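Local coordinates for protein 2-dehydro-3-deoxy-D-arabinonate dehydratase (Sulfolobus solfataricus, PDB 2Q18) that catalyses the metal-dependent dehydration of 2-dehydro-3-deoxy-D-arabinonate to 2,5-dioxopentanoate in a pentose oxidation pathway, working as a homotetramer of the FAH family, at residues L3-S14 with D64-D72; P73-Y83 with I246-A257. All coordinates share one frame; numbering follows the deposited sequence.

Interaction 1. Residues L3-S14 with D64-D72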
loop_
_atom_site.group_PDB
_atom_site.type_symbol
_atom_site.label_atom_id
_atom_site.label_comp_id
_atom_site.label_asym_id
_atom_site.label_seq_id
_atom_site.Cartn_x
_atom_site.Cartn_y
_atom_site.Cartn_z
ATOM N N LEU A 3 3.775 19.864 18.940
ATOM C CA LEU A 3 3.227 18.672 18.324
ATOM C C LEU A 3 3.418 17.450 19.215
ATOM O O LEU A 3 4.516 17.201 19.711
ATOM C CB LEU A 3 3.908 18.478 16.967
ATOM C CG LEU A 3 3.558 17.318 16.047
ATOM C CD1 LEU A 3 3.680 17.781 14.600
ATOM C CD2 LEU A 3 4.506 16.161 16.320
ATOM N N PHE A 4 2.341 16.698 19.415
ATOM C CA PHE A 4 2.418 15.424 20.121
ATOM C C PHE A 4 1.661 14.331 19.374
ATOM O O PHE A 4 0.932 14.609 18.421
ATOM C CB PHE A 4 1.971 15.549 21.594
ATOM C CG PHE A 4 0.525 15.954 21.791
ATOM C CD1 PHE A 4 0.136 17.290 21.691
ATOM C CD2 PHE A 4 -0.434 15.002 22.136
ATOM C CE1 PHE A 4 -1.194 17.670 21.896
ATOM C CE2 PHE A 4 -1.766 15.371 22.349
ATOM C CZ PHE A 4 -2.146 16.707 22.227
ATOM N N ARG A 5 1.859 13.088 19.798
ATOM C CA ARG A 5 1.230 11.952 19.141
ATOM C C ARG A 5 0.779 10.939 20.181
ATOM O O ARG A 5 1.460 10.716 21.192
ATOM C CB ARG A 5 2.197 11.310 18.131
ATOM C CG ARG A 5 1.568 10.259 17.201
ATOM C CD ARG A 5 2.559 9.784 16.132
ATOM N NE ARG A 5 3.739 9.147 16.716
ATOM C CZ ARG A 5 4.554 8.323 16.066
ATOM N NH1 ARG A 5 4.333 8.021 14.792
ATOM N NH2 ARG A 5 5.598 7.798 16.693
ATOM N N VAL A 6 -0.386 10.349 19.934
ATOM C CA VAL A 6 -0.907 9.278 20.771
ATOM C C VAL A 6 -1.047 8.008 19.949
ATOM O O VAL A 6 -1.178 8.060 18.720
ATOM C CB VAL A 6 -2.287 9.639 21.418
ATOM C CG1 VAL A 6 -2.206 10.964 22.174
ATOM C CG2 VAL A 6 -3.409 9.683 20.368
ATOM N N VAL A 7 -1.001 6.870 20.633
ATOM C CA VAL A 7 -1.368 5.596 20.036
ATOM C C VAL A 7 -2.736 5.200 20.606
ATOM O O VAL A 7 -2.988 5.336 21.809
ATOM C CB VAL A 7 -0.264 4.505 20.236
ATOM C CG1 VAL A 7 -0.019 4.206 21.722
ATOM C CG2 VAL A 7 -0.600 3.227 19.464
ATOM N N LYS A 8 -3.625 4.754 19.724
ATOM C CA LYS A 8 -5.011 4.469 20.072
ATOM C C LYS A 8 -5.443 3.239 19.290
ATOM O O LYS A 8 -5.455 3.252 18.055
ATOM C CB LYS A 8 -5.890 5.670 19.707
ATOM C CG LYS A 8 -7.382 5.499 19.965
ATOM C CD LYS A 8 -8.148 6.657 19.345
ATOM C CE LYS A 8 -9.559 6.767 19.881
ATOM N NZ LYS A 8 -10.231 7.969 19.308
ATOM N N ARG A 9 -5.775 2.171 20.016
ATOM C CA ARG A 9 -6.183 0.899 19.415
ATOM C C ARG A 9 -5.227 0.471 18.293
ATOM O O ARG A 9 -5.658 -0.018 17.247
ATOM C CB ARG A 9 -7.626 0.985 18.900
ATOM C CG ARG A 9 -8.633 1.537 19.917
ATOM C CD ARG A 9 -9.986 1.788 19.265
ATOM N NE ARG A 9 -10.502 0.573 18.633
ATOM C CZ ARG A 9 -11.420 -0.228 19.172
ATOM N NH1 ARG A 9 -11.809 -1.315 18.516
ATOM N NH2 ARG A 9 -11.956 0.063 20.356
ATOM N N GLY A 10 -3.932 0.678 18.508
ATOM C CA GLY A 10 -2.920 0.257 17.540
ATOM C C GLY A 10 -2.587 1.231 16.417
ATOM O O GLY A 10 -1.640 0.994 15.669
ATOM N N TYR A 11 -3.354 2.315 16.285
ATOM C CA TYR A 11 -3.052 3.359 15.293
ATOM C C TYR A 11 -2.658 4.688 15.945
ATOM O O TYR A 11 -2.918 4.908 17.131
ATOM C CB TYR A 11 -4.208 3.551 14.288
ATOM C CG TYR A 11 -5.560 3.853 14.904
ATOM C CD1 TYR A 11 -6.494 2.836 15.116
ATOM C CD2 TYR A 11 -5.917 5.157 15.260
ATOM C CE1 TYR A 11 -7.744 3.109 15.680
ATOM C CE2 TYR A 11 -7.164 5.437 15.829
ATOM C CZ TYR A 11 -8.070 4.411 16.032
ATOM O OH TYR A 11 -9.305 4.684 16.590
ATOM N N TYR A 12 -2.036 5.565 15.162
ATOM C CA TYR A 12 -1.554 6.851 15.658
ATOM C C TYR A 12 -2.481 7.993 15.292
ATOM O O TYR A 12 -3.101 7.985 14.226
ATOM C CB TYR A 12 -0.170 7.172 15.093
ATOM C CG TYR A 12 0.956 6.284 15.570
ATOM C CD1 TYR A 12 1.688 5.516 14.664
ATOM C CD2 TYR A 12 1.307 6.228 16.921
ATOM C CE1 TYR A 12 2.741 4.702 15.094
ATOM C CE2 TYR A 12 2.352 5.420 17.362
ATOM C CZ TYR A 12 3.063 4.659 16.447
ATOM O OH TYR A 12 4.100 3.859 16.879
ATOM N N ILE A 13 -2.567 8.975 16.187
ATOM C CA ILE A 13 -3.174 10.264 15.872
ATOM C C ILE A 13 -2.232 11.364 16.351
ATOM O O ILE A 13 -1.754 11.333 17.495
ATOM C CB ILE A 13 -4.575 10.453 16.510
ATOM C CG1 ILE A 13 -5.509 9.291 16.153
ATOM C CG2 ILE A 13 -5.193 11.788 16.051
ATOM C CD1 ILE A 13 -6.818 9.270 16.949
ATOM N N SER A 14 -1.957 12.322 15.471
ATOM C CA SER A 14 -1.126 13.463 15.819
ATOM C C SER A 14 -1.963 14.690 16.136
ATOM O O SER A 14 -2.999 14.932 15.509
ATOM C CB SER A 14 -0.133 13.775 14.700
ATOM O OG SER A 14 0.919 12.829 14.700
ATOM N N ASP A 64 -8.660 5.402 25.999
ATOM C CA ASP A 64 -8.000 4.507 25.045
ATOM C C ASP A 64 -6.863 5.158 24.239
ATOM O O ASP A 64 -6.375 4.571 23.267
ATOM C CB ASP A 64 -9.021 3.827 24.121
ATOM C CG ASP A 64 -9.866 4.819 23.343
ATOM O OD1 ASP A 64 -9.809 6.033 23.641
ATOM O OD2 ASP A 64 -10.599 4.376 22.430
ATOM N N ILE A 65 -6.437 6.353 24.650
ATOM C CA ILE A 65 -5.285 7.012 24.023
ATOM C C ILE A 65 -4.084 7.104 24.968
ATOM O O ILE A 65 -4.238 7.361 26.165
ATOM C CB ILE A 65 -5.626 8.415 23.427
ATOM C CG1 ILE A 65 -5.908 9.449 24.527
ATOM C CG2 ILE A 65 -6.791 8.315 22.427
ATOM C CD1 ILE A 65 -6.031 10.888 24.029
ATOM N N ARG A 66 -2.893 6.893 24.418
ATOM C CA ARG A 66 -1.659 6.977 25.187
ATOM C C ARG A 66 -0.611 7.784 24.424
ATOM O O ARG A 66 -0.333 7.506 23.251
ATOM C CB ARG A 66 -1.132 5.571 25.497
ATOM C CG ARG A 66 0.122 5.558 26.365
ATOM C CD ARG A 66 0.616 4.142 26.649
ATOM N NE ARG A 66 1.013 3.405 25.446
ATOM C CZ ARG A 66 2.167 3.567 24.798
ATOM N NH1 ARG A 66 3.058 4.461 25.206
ATOM N NH2 ARG A 66 2.424 2.837 23.723
ATOM N N ILE A 67 -0.031 8.781 25.092
ATOM C CA ILE A 67 1.018 9.599 24.488
ATOM C C ILE A 67 2.250 8.735 24.184
ATOM O O ILE A 67 2.525 7.754 24.882
ATOM C CB ILE A 67 1.359 10.846 25.364
ATOM C CG1 ILE A 67 2.167 11.879 24.566
ATOM C CG2 ILE A 67 2.045 10.430 26.691
ATOM C CD1 ILE A 67 2.270 13.253 25.226
ATOM N N THR A 68 2.961 9.073 23.115
ATOM C CA THR A 68 4.137 8.305 22.708
ATOM C C THR A 68 5.174 9.236 22.072
ATOM O O THR A 68 5.109 10.455 22.267
ATOM C CB THR A 68 3.741 7.096 21.795
ATOM O OG1 THR A 68 4.891 6.279 21.536
ATOM C CG2 THR A 68 3.104 7.558 20.469
ATOM N N LYS A 69 6.139 8.674 21.346
ATOM C CA LYS A 69 7.057 9.481 20.529
ATOM C C LYS A 69 6.226 10.373 19.609
ATOM O O LYS A 69 5.299 9.880 18.969
ATOM C CB LYS A 69 7.956 8.581 19.674
ATOM C CG LYS A 69 8.971 7.761 20.448
ATOM C CD LYS A 69 9.697 6.769 19.535
ATOM C CE LYS A 69 8.829 5.547 19.244
ATOM N NZ LYS A 69 9.606 4.434 18.670
ATOM N N PRO A 70 6.518 11.687 19.573
ATOM C CA PRO A 70 5.764 12.587 18.690
ATOM C C PRO A 70 5.950 12.313 17.187
ATOM O O PRO A 70 5.062 12.638 16.392
ATOM C CB PRO A 70 6.286 13.982 19.061
ATOM C CG PRO A 70 7.591 13.752 19.717
ATOM C CD PRO A 70 7.517 12.410 20.382
ATOM N N ILE A 71 7.090 11.735 16.810
ATOM C CA ILE A 71 7.340 11.283 15.434
ATOM C C ILE A 71 8.125 9.981 15.471
ATOM O O ILE A 71 8.651 9.596 16.520
ATOM C CB ILE A 71 8.158 12.315 14.571
ATOM C CG1 ILE A 71 9.569 12.529 15.148
ATOM C CG2 ILE A 71 7.388 13.636 14.376
ATOM C CD1 ILE A 71 10.507 13.343 14.248
ATOM N N ASP A 72 8.191 9.308 14.326
ATOM C CA ASP A 72 9.144 8.228 14.111
ATOM C C ASP A 72 10.342 8.814 13.359
ATOM O O ASP A 72 10.278 8.987 12.139
ATOM C CB ASP A 72 8.508 7.083 13.306
ATOM C CG ASP A 72 7.317 6.447 14.021
ATOM O OD1 ASP A 72 7.451 6.095 15.212
ATOM O OD2 ASP A 72 6.242 6.297 13.388
HETATM O O HOH W 1 4.040 12.838 21.706
HETATM O O HOH W 2 -6.000 2.061 22.842
HETATM O O HOH W 3 5.641 5.585 18.924
#
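Val7 and Arg66 form a hydrogen-bonded antiparallel pair that joins the short strand 65-67 to the first arm of the beta hairpin 3-14, whose tip is a type I' turn from Lys8 to Tyr11. The backbone bonds are Val7 N to Arg66 O (2.8 Å), Arg66 N to Val7 O (3.0 Å) and Thr68 N to Arg5 O (2.9 Å). Apolar contacts join Val6 CG2 to Ile65 CB and Leu3 CD2 to the Pro70 ring. On the sheet face opposite Val6 and Ile65, Val7 CG1 lies over one face of the Arg66 guanidinium, which forms a salt bridge with Glu129. Past the strand, charge takes over. The Arg5 chain, bent at chi3 (61°), gives NE to Lys69 O (2.8 Å) and turns its end-on pair of nitrogens to Asp72. Tyr12 CE2 and Ile71 CA sandwich this guanidinium from opposite faces, which limits its rotation. With an alanine at Arg5, the Asp72 carboxylate would probably lose its charge partner and Lys69 O its side-chain donor. In the salt bridge NH1 of Arg5 reaches OD2 of Asp72, and NH2 of Arg5 reaches OD1 of Asp72, each at 2.9 Å and nearly straight, in the guanidinium plane but from above the carboxylate plane.

Interaction 2. Residues P73-Y83 with I246-A257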
loop_
_atom_site.group_PDB
_atom_site.type_symbol
_atom_site.label_atom_id
_atom_site.label_comp_id
_atom_site.label_asym_id
_atom_site.label_seq_id
_atom_site.Cartn_x
_atom_site.Cartn_y
_atom_site.Cartn_z
ATOM N N PRO A 73 11.440 9.129 14.080
ATOM C CA PRO A 73 12.589 9.729 13.401
ATOM C C PRO A 73 13.346 8.658 12.612
ATOM O O PRO A 73 13.808 7.678 13.201
ATOM C CB PRO A 73 13.439 10.266 14.554
ATOM C CG PRO A 73 13.117 9.363 15.710
ATOM C CD PRO A 73 11.693 8.906 15.518
ATOM N N PRO A 74 13.462 8.826 11.280
ATOM C CA PRO A 74 14.085 7.756 10.503
ATOM C C PRO A 74 15.514 7.470 10.960
ATOM O O PRO A 74 15.951 6.321 10.920
ATOM C CB PRO A 74 14.048 8.289 9.065
ATOM C CG PRO A 74 12.945 9.312 9.071
ATOM C CD PRO A 74 13.040 9.953 10.428
ATOM N N GLU A 75 16.215 8.506 11.414
ATOM C CA GLU A 75 17.555 8.358 11.972
ATOM C C GLU A 75 17.703 9.255 13.181
ATOM O O GLU A 75 17.125 10.344 13.228
ATOM C CB GLU A 75 18.635 8.710 10.931
ATOM C CG GLU A 75 18.633 7.792 9.716
ATOM C CD GLU A 75 19.720 8.116 8.694
ATOM O OE1 GLU A 75 20.600 8.966 8.965
ATOM O OE2 GLU A 75 19.687 7.499 7.612
ATOM N N VAL A 76 18.470 8.789 14.163
ATOM C CA VAL A 76 18.841 9.625 15.303
ATOM C C VAL A 76 20.357 9.655 15.418
ATOM O O VAL A 76 21.013 8.613 15.459
ATOM C CB VAL A 76 18.214 9.147 16.642
ATOM C CG1 VAL A 76 18.578 10.108 17.768
ATOM C CG2 VAL A 76 16.697 9.031 16.526
ATOM N N TRP A 77 20.898 10.866 15.459
ATOM C CA TRP A 77 22.329 11.079 15.589
ATOM C C TRP A 77 22.600 11.924 16.830
ATOM O O TRP A 77 21.734 12.669 17.297
ATOM C CB TRP A 77 22.875 11.799 14.351
ATOM C CG TRP A 77 22.862 10.976 13.088
ATOM C CD1 TRP A 77 21.782 10.693 12.299
ATOM C CD2 TRP A 77 23.991 10.353 12.461
ATOM N NE1 TRP A 77 22.169 9.929 11.219
ATOM C CE2 TRP A 77 23.520 9.707 11.294
ATOM C CE3 TRP A 77 25.360 10.289 12.767
ATOM C CZ2 TRP A 77 24.366 8.995 10.435
ATOM C CZ3 TRP A 77 26.201 9.579 11.916
ATOM C CH2 TRP A 77 25.699 8.944 10.760
ATOM N N GLY A 78 23.815 11.815 17.353
ATOM C CA GLY A 78 24.196 12.593 18.514
ATOM C C GLY A 78 25.509 13.315 18.333
ATOM O O GLY A 78 26.350 12.920 17.523
ATOM N N SER A 79 25.660 14.401 19.080
ATOM C CA SER A 79 26.937 15.065 19.234
ATOM C C SER A 79 27.285 15.033 20.719
ATOM O O SER A 79 26.405 14.898 21.575
ATOM C CB SER A 79 26.864 16.500 18.717
ATOM O OG SER A 79 28.153 16.973 18.351
ATOM N N GLY A 80 28.570 15.114 21.022
ATOM C CA GLY A 80 29.027 15.146 22.403
ATOM C C GLY A 80 30.161 16.132 22.555
ATOM O O GLY A 80 30.692 16.637 21.555
ATOM N N ILE A 81 30.531 16.395 23.808
ATOM C CA ILE A 81 31.608 17.335 24.151
ATOM C C ILE A 81 31.338 18.699 23.508
ATOM O O ILE A 81 32.217 19.302 22.887
ATOM C CB ILE A 81 33.013 16.781 23.764
ATOM C CG1 ILE A 81 33.076 15.265 23.983
ATOM C CG2 ILE A 81 34.112 17.484 24.572
ATOM C CD1 ILE A 81 34.078 14.546 23.097
ATOM N N SER A 82 30.103 19.168 23.659
ATOM C CA SER A 82 29.656 20.406 23.029
ATOM C C SER A 82 29.535 21.561 24.022
ATOM O O SER A 82 29.302 22.707 23.627
ATOM C CB SER A 82 28.316 20.180 22.327
ATOM O OG SER A 82 27.331 19.775 23.259
ATOM N N TYR A 83 29.691 21.250 25.306
ATOM C CA TYR A 83 29.555 22.240 26.369
ATOM C C TYR A 83 30.909 22.634 26.951
ATOM O O TYR A 83 31.861 21.850 26.909
ATOM C CB TYR A 83 28.649 21.703 27.480
ATOM C CG TYR A 83 27.168 21.748 27.163
ATOM C CD1 TYR A 83 26.570 20.770 26.361
ATOM C CD2 TYR A 83 26.359 22.759 27.684
ATOM C CE1 TYR A 83 25.205 20.806 26.076
ATOM C CE2 TYR A 83 24.990 22.800 27.413
ATOM C CZ TYR A 83 24.422 21.820 26.606
ATOM O OH TYR A 83 23.074 21.863 26.334
ATOM N N ILE A 246 20.668 12.768 5.056
ATOM C CA ILE A 246 19.764 12.408 6.143
ATOM C C ILE A 246 18.317 12.587 5.682
ATOM O O ILE A 246 18.022 13.506 4.923
ATOM C CB ILE A 246 20.048 13.222 7.438
ATOM C CG1 ILE A 246 20.004 14.731 7.161
ATOM C CG2 ILE A 246 21.399 12.803 8.045
ATOM C CD1 ILE A 246 19.740 15.591 8.388
ATOM N N PRO A 247 17.417 11.684 6.106
ATOM C CA PRO A 247 16.005 11.831 5.750
ATOM C C PRO A 247 15.291 12.926 6.537
ATOM O O PRO A 247 15.768 13.338 7.600
ATOM C CB PRO A 247 15.414 10.457 6.080
ATOM C CG PRO A 247 16.327 9.882 7.101
ATOM C CD PRO A 247 17.681 10.456 6.885
ATOM N N ASP A 248 14.159 13.395 6.009
ATOM C CA ASP A 248 13.305 14.343 6.724
ATOM C C ASP A 248 12.851 13.723 8.048
ATOM O O ASP A 248 12.474 12.552 8.089
ATOM C CB ASP A 248 12.078 14.711 5.889
ATOM C CG ASP A 248 12.436 15.419 4.590
ATOM O OD1 ASP A 248 13.396 16.225 4.570
ATOM O OD2 ASP A 248 11.738 15.166 3.590
ATOM N N GLY A 249 12.904 14.508 9.121
ATOM C CA GLY A 249 12.504 14.026 10.450
ATOM C C GLY A 249 13.645 13.431 11.257
ATOM O O GLY A 249 13.433 12.939 12.374
ATOM N N THR A 250 14.853 13.464 10.692
ATOM C CA THR A 250 16.058 13.064 11.417
ATOM C C THR A 250 16.186 13.902 12.687
ATOM O O THR A 250 15.935 15.113 12.670
ATOM C CB THR A 250 17.331 13.246 10.557
ATOM O OG1 THR A 250 17.299 12.331 9.460
ATOM C CG2 THR A 250 18.605 12.986 11.367
ATOM N N ILE A 251 16.570 13.254 13.782
ATOM C CA ILE A 251 16.835 13.976 15.021
ATOM C C ILE A 251 18.326 14.006 15.324
ATOM O O ILE A 251 19.007 12.981 15.267
ATOM C CB ILE A 251 16.031 13.408 16.223
ATOM C CG1 ILE A 251 14.532 13.640 16.008
ATOM C CG2 ILE A 251 16.484 14.065 17.535
ATOM C CD1 ILE A 251 13.635 12.983 17.062
ATOM N N LEU A 252 18.824 15.202 15.625
ATOM C CA LEU A 252 20.181 15.372 16.121
ATOM C C LEU A 252 20.130 15.880 17.554
ATOM O O LEU A 252 19.563 16.940 17.827
ATOM C CB LEU A 252 20.979 16.346 15.242
ATOM C CG LEU A 252 22.352 16.797 15.759
ATOM C CD1 LEU A 252 23.368 15.651 15.792
ATOM C CD2 LEU A 252 22.881 17.952 14.923
ATOM N N THR A 253 20.724 15.117 18.461
ATOM C CA THR A 253 20.798 15.517 19.858
ATOM C C THR A 253 22.159 16.173 20.140
ATOM O O THR A 253 23.201 15.687 19.695
ATOM C CB THR A 253 20.431 14.352 20.823
ATOM O OG1 THR A 253 20.367 14.838 22.169
ATOM C CG2 THR A 253 21.415 13.186 20.727
ATOM N N THR A 254 22.135 17.293 20.857
ATOM C CA THR A 254 23.243 18.255 20.810
ATOM C C THR A 254 24.288 18.191 21.938
ATOM O O THR A 254 25.032 19.156 22.153
ATOM C CB THR A 254 22.707 19.693 20.667
ATOM O OG1 THR A 254 21.934 20.034 21.823
ATOM C CG2 THR A 254 21.828 19.818 19.417
ATOM N N GLY A 255 24.364 17.057 22.633
ATOM C CA GLY A 255 25.321 16.880 23.735
ATOM C C GLY A 255 24.745 17.235 25.097
ATOM O O GLY A 255 23.657 17.810 25.189
ATOM N N THR A 256 25.469 16.888 26.161
ATOM C CA THR A 256 25.013 17.184 27.525
ATOM C C THR A 256 26.082 17.846 28.397
ATOM O O THR A 256 27.282 17.668 28.172
ATOM C CB THR A 256 24.470 15.919 28.249
ATOM O OG1 THR A 256 23.722 16.317 29.403
ATOM C CG2 THR A 256 25.602 14.985 28.682
ATOM N N ALA A 257 25.628 18.615 29.383
ATOM C CA ALA A 257 26.509 19.165 30.415
ATOM C C ALA A 257 26.131 18.683 31.819
ATOM O O ALA A 257 26.774 19.066 32.798
ATOM C CB ALA A 257 26.509 20.680 30.361
HETATM O O HOH W 4 28.068 15.439 25.615
HETATM O O HOH W 5 22.175 19.819 24.638
HETATM O O HOH W 6 29.254 18.362 26.439
#
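Trp77 and Ile251 lie at the heart of a parallel strand pair, 76-80 beside 250-253. Trp77 N gives a nearly straight bond to Ile251 O (2.8 Å), and Ile251 N to Glu75 O, Thr253 N to Trp77 O and Ser79 N to Thr253 O continue the pattern. At the entrance Pro74 CB presses on Pro247 CG at a tight 3.4 Å, while the CD of Pro247 lies against the Glu75 carboxylate. At the exit Ser82 OG, set between its own backbone N and carbonyl carbon (chi1 61°), donates to a lone pair of Thr254 O in the carbonyl plane (2.6 Å). Gly255 CA packs beside that hydroxyl, where a side chain would clash. Ala257 CB sits over one face of the Tyr83 ring, 3.7 Å from its centroid, in a CH-pi contact. A water links Tyr83 OH to Gly255 O and Thr254 OG1; Thr254 OG1 also bonds to Leu146 O.

In the next shell, Glu75 OE1 takes the in-plane N-H of Trp77 NE1 (2.9 Å), and its OE2 pairs with Arg123 of the third subunit. Thr253 OG1 bonds to the magnesium ligand Glu145, and Ile81 and Thr256 bind substrate, which places the strand ends at the active site. Strands 114-119 and 140-150 flank the pair, and helix 233-241 packs against Trp77, Ser79 and Ser82.

From the N terminus, the hairpin 3-14 comes first, and interaction 1 closes a loop of 49 residues holding helices 30-40 and 53-59 when strand 65-67 returns beside it. The chain then runs directly from Asp72 into Pro73, so interaction 2 opens where interaction 1 ends. Its own loop spans 162 residues, including the metal ligands Glu143, Glu145 and Asp164, before strand 250-253 completes the pair. The two loops stand in series, neither nesting nor crossing. Their centres are about 22 Å apart, yet Ile71 CD1 reaches Gly249 O (3.5 Å), where the N-terminal part of the fold packs against the turn that leads into strand 250-253.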